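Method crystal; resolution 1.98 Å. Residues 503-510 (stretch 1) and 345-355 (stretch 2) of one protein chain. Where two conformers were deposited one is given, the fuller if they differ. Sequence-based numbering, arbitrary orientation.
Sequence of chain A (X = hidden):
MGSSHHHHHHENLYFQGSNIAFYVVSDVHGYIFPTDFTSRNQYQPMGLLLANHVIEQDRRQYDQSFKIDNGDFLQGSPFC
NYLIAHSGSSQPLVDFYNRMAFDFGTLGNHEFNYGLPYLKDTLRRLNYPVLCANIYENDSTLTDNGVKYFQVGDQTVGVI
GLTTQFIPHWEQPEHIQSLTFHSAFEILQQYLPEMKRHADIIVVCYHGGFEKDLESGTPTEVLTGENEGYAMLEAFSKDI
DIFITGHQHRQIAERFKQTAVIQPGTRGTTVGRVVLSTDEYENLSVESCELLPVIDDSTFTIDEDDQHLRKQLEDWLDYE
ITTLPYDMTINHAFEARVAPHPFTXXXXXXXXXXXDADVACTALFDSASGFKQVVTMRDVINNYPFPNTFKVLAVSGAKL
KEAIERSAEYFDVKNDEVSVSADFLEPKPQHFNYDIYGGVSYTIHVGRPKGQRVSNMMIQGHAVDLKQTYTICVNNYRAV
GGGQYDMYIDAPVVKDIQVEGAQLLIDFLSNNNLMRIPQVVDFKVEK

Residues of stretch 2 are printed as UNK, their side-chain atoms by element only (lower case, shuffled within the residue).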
# COMPACT_ATOMS: atom_id res chain seq x y z
N GLN A 503 -16.93 2.73 -7.93
CA GLN A 503 -18.31 2.55 -8.33
C GLN A 503 -19.24 3.67 -7.80
O GLN A 503 -20.17 4.10 -8.49
CB GLN A 503 -18.82 1.21 -7.87
CG GLN A 503 -20.19 0.89 -8.44
CD GLN A 503 -20.19 0.85 -9.94
OE1 GLN A 503 -19.32 0.25 -10.55
NE2 GLN A 503 -21.20 1.46 -10.56
N LEU A 504 -18.97 4.13 -6.58
CA LEU A 504 -19.75 5.20 -6.00
C LEU A 504 -19.64 6.44 -6.89
O LEU A 504 -20.65 7.07 -7.20
CB LEU A 504 -19.34 5.46 -4.54
CG LEU A 504 -20.15 6.47 -3.73
CD1 LEU A 504 -19.98 6.21 -2.23
CD2 LEU A 504 -19.81 7.91 -4.09
N LEU A 505 -18.43 6.78 -7.33
CA LEU A 505 -18.23 7.91 -8.24
C LEU A 505 -18.91 7.66 -9.60
O LEU A 505 -19.51 8.56 -10.18
CB LEU A 505 -16.75 8.24 -8.43
CG LEU A 505 -15.99 8.68 -7.17
CD1 LEU A 505 -14.57 9.05 -7.51
CD2 LEU A 505 -16.69 9.84 -6.47
N ILE A 506 -18.82 6.44 -10.10
CA ILE A 506 -19.47 6.09 -11.37
C ILE A 506 -20.99 6.25 -11.27
O ILE A 506 -21.62 6.80 -12.18
CB ILE A 506 -19.11 4.65 -11.78
CG1 ILE A 506 -17.62 4.59 -12.17
CG2 ILE A 506 -20.01 4.18 -12.92
CD1 ILE A 506 -17.09 3.20 -12.53
N ASP A 507 -21.58 5.76 -10.17
CA ASP A 507 -23.03 5.87 -9.92
C ASP A 507 -23.45 7.33 -9.91
O ASP A 507 -24.38 7.71 -10.61
CB ASP A 507 -23.43 5.23 -8.58
CG ASP A 507 -23.33 3.72 -8.60
OD1 ASP A 507 -23.23 3.13 -9.68
OD2 ASP A 507 -23.35 3.11 -7.53
N PHE A 508 -22.76 8.15 -9.13
CA PHE A 508 -23.10 9.57 -9.06
C PHE A 508 -23.01 10.19 -10.45
O PHE A 508 -23.93 10.88 -10.90
CB PHE A 508 -22.19 10.32 -8.10
CG PHE A 508 -22.57 11.75 -7.91
CD1 PHE A 508 -22.14 12.72 -8.80
CD2 PHE A 508 -23.39 12.14 -6.86
CE1 PHE A 508 -22.50 14.05 -8.64
CE2 PHE A 508 -23.76 13.47 -6.69
CZ PHE A 508 -23.32 14.42 -7.58
N LEU A 509 -21.90 9.94 -11.14
CA LEU A 509 -21.69 10.47 -12.49
C LEU A 509 -22.81 10.08 -13.45
O LEU A 509 -23.23 10.89 -14.27
CB LEU A 509 -20.35 10.01 -13.05
CG LEU A 509 -19.10 10.69 -12.47
CD1 LEU A 509 -17.85 10.00 -13.00
CD2 LEU A 509 -19.08 12.17 -12.83
N SER A 510 -23.29 8.85 -13.34
CA SER A 510 -24.33 8.35 -14.23
C SER A 510 -25.73 8.89 -13.93
O SER A 510 -26.56 8.95 -14.83
CB SER A 510 -24.36 6.82 -14.19
OG SER A 510 -23.11 6.27 -14.58
N UNK A 345 -14.53 19.04 -3.88
CA UNK A 345 -15.89 19.43 -3.59
C UNK A 345 -16.84 18.38 -4.16
O UNK A 345 -17.76 17.95 -3.49
n UNK A 345 -18.48 21.32 -4.80
c UNK A 345 -16.22 20.76 -4.20
c UNK A 345 -17.59 21.22 -3.82
o UNK A 345 -17.86 21.46 -2.64
N UNK A 346 -16.57 17.98 -5.40
CA UNK A 346 -17.35 16.96 -6.07
C UNK A 346 -17.35 15.62 -5.33
O UNK A 346 -18.41 15.02 -5.16
c UNK A 346 -18.73 13.90 -9.06
c UNK A 346 -16.47 13.23 -8.74
c UNK A 346 -17.17 15.43 -8.07
c UNK A 346 -16.84 16.76 -7.49
c UNK A 346 -18.44 15.14 -8.52
c UNK A 346 -16.19 14.47 -8.20
c UNK A 346 -17.74 12.95 -9.18
N UNK A 347 -16.18 15.15 -4.91
CA UNK A 347 -16.08 13.86 -4.23
C UNK A 347 -16.83 13.91 -2.94
O UNK A 347 -17.62 13.02 -2.65
c UNK A 347 -13.94 12.99 -5.29
c UNK A 347 -11.23 13.50 -4.18
c UNK A 347 -14.63 13.44 -3.99
se UNK A 347 -12.29 12.00 -4.89
N UNK A 348 -16.59 14.94 -2.14
CA UNK A 348 -17.32 15.10 -0.88
C UNK A 348 -18.84 15.21 -1.06
O UNK A 348 -19.60 14.62 -0.30
c UNK A 348 -16.76 16.26 -0.07
o UNK A 348 -15.64 15.01 1.65
c UNK A 348 -15.54 15.85 0.75
n UNK A 348 -14.40 16.47 0.46
N UNK A 349 -19.28 15.92 -2.10
CA UNK A 349 -20.68 16.03 -2.38
C UNK A 349 -21.27 14.65 -2.69
O UNK A 349 -22.34 14.31 -2.18
o UNK A 349 -26.57 17.42 -4.35
c UNK A 349 -25.22 17.32 -4.15
c UNK A 349 -23.28 17.80 -2.84
c UNK A 349 -24.44 16.64 -5.06
c UNK A 349 -20.98 17.01 -3.51
c UNK A 349 -24.65 17.90 -3.04
c UNK A 349 -22.47 17.13 -3.75
c UNK A 349 -23.07 16.55 -4.86
N UNK A 350 -20.57 13.84 -3.50
CA UNK A 350 -21.08 12.51 -3.82
C UNK A 350 -21.26 11.67 -2.55
O UNK A 350 -22.24 10.94 -2.41
c UNK A 350 -20.17 11.80 -4.81
N UNK A 351 -20.32 11.79 -1.63
CA UNK A 351 -20.38 11.05 -0.38
C UNK A 351 -21.51 11.58 0.53
O UNK A 351 -22.23 10.80 1.17
c UNK A 351 -19.03 11.12 0.34
c UNK A 351 -16.57 10.72 0.46
c UNK A 351 -17.86 10.39 -0.30
c UNK A 351 -18.06 8.89 -0.39
N UNK A 352 -21.68 12.89 0.59
CA UNK A 352 -22.77 13.46 1.38
C UNK A 352 -24.13 13.00 0.84
O UNK A 352 -25.00 12.64 1.61
c UNK A 352 -21.54 15.49 2.30
c UNK A 352 -22.70 14.97 1.43
c UNK A 352 -21.77 15.20 3.77
c UNK A 352 -21.31 16.96 2.05
N UNK A 353 -24.28 12.98 -0.48
CA UNK A 353 -25.54 12.58 -1.11
C UNK A 353 -25.86 11.10 -0.96
O UNK A 353 -27.02 10.72 -0.82
c UNK A 353 -25.52 12.95 -2.59
c UNK A 353 -25.55 14.44 -2.81
c UNK A 353 -26.81 15.06 -2.24
o UNK A 353 -27.91 14.61 -2.62
o UNK A 353 -26.71 16.02 -1.44
N UNK A 354 -24.83 10.26 -1.00
CA UNK A 354 -25.01 8.84 -0.86
C UNK A 354 -25.31 8.46 0.59
O UNK A 354 -26.15 7.60 0.84
n UNK A 354 -25.60 3.91 -3.26
c UNK A 354 -24.73 4.51 -2.23
c UNK A 354 -23.74 8.11 -1.28
c UNK A 354 -24.83 6.03 -2.20
c UNK A 354 -23.80 6.59 -1.22
N UNK A 355 -24.65 9.13 1.53
CA UNK A 355 -24.71 8.76 2.95
C UNK A 355 -25.67 9.51 3.85
O UNK A 355 -26.07 8.99 4.92
c UNK A 355 -23.30 8.94 3.54
o UNK A 355 -23.00 10.31 3.71
O HOH W 1 -23.59 4.43 -5.38

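Position 345 carries four side-chain atoms: two carbons, the second bearing one oxygen and one nitrogen. They lie beyond the reach of stretch 1. This is a carboxamide, and two carbons make it Asn 345. Both polar atoms are hydrogen-bonded elsewhere in the structure, which lets a polar group be buried.

Position 346 has one carbon and a bare six-carbon ring, which reaches Leu 505, Phe 508 and Leu 509, so it is Phe 346. Its CB points sideways, but the ring comes nearer: CE1 lies 3.6 Å from Phe 508 CD1, CZ lies 4.0 Å from Leu 509 CD2, and CE2 lies 4.1 Å from Leu 505 CD2. A broad apolar ring suits a place with so many hydrocarbon neighbours.

At 347 an unbranched chain of two carbons, a selenium and a last carbon touches Leu 505, which identifies selenomethionine, Met 347. Its CB points away from stretch 1, yet CG comes within 4.3 Å of Leu 505 CD2; a flexible apolar chain suits this buried space.

Position 348 again shows two carbons, the second with one oxygen and one nitrogen, out of reach of stretch 1: Asn 348. Its buried amide has a partner for ND2 in a residue flanking one of the stretches.

Position 349 has one carbon, then a six-carbon ring bearing an oxygen, and meets Phe 508; hence Tyr 349. Its CD2 is 3.5 Å from Phe 508 CZ. The rings meet rim to rim, with planes at 87°, so Tyr 349 offers Phe 508 an apolar rim.

A single carbon at 350, pointing toward stretch 1 and touching Leu 504, Leu 505 and Phe 508, means Ala 350. Its CB is 3.8 Å from Phe 508 CD2, 4.0 Å from Leu 504 CD2 and 4.3 Å from Leu 505 CD2. The small side chain suits the place where the backbones come nearest, the CA atoms of Ala 350 and Phe 508 being 6.3 Å apart. The methyl also makes an off-centre CH-pi contact with the Phe 508 ring.

Position 351 has four carbons forked at the second, touching Leu 504: Leu 351. Although its CB points away, the forked end reaches back, CD2 lying 3.8 Å from Leu 504 CD1. The same fork at 352, without contact, gives Leu 352; this interface gives no reason for its type.

At 353, three carbons, the third carrying two oxygens, approach Phe 508: Glu 353. Its aliphatic CG borders the ring edge, 4.4 Å from Phe 508 CE2, and the exposed position tolerates a charged end.

At 354 four carbons in a row end in nitrogen and touch Leu 504: Lys 354. Its CG packs 4.0 Å from Leu 504 CD1, while NZ donates to water 1, which donates to Asp 507 OD2.

One carbon and one oxygen, clear of stretch 1, make 355 Ser 355, whose OG donates to Leu 351 O within its own helix.

The helices cross at 87° and bury 499 Å² without a direct hydrogen bond. Phe 508 is a knob among Phe 346, Tyr 349, Ala 350 and Glu 353; Leu 504 and Leu 505 also meet Ala 350, Leu 509 reaches Phe 346, and water links Lys 354 to Asp 507.

Stretch 2 (345-355) NFMNYALLEKS
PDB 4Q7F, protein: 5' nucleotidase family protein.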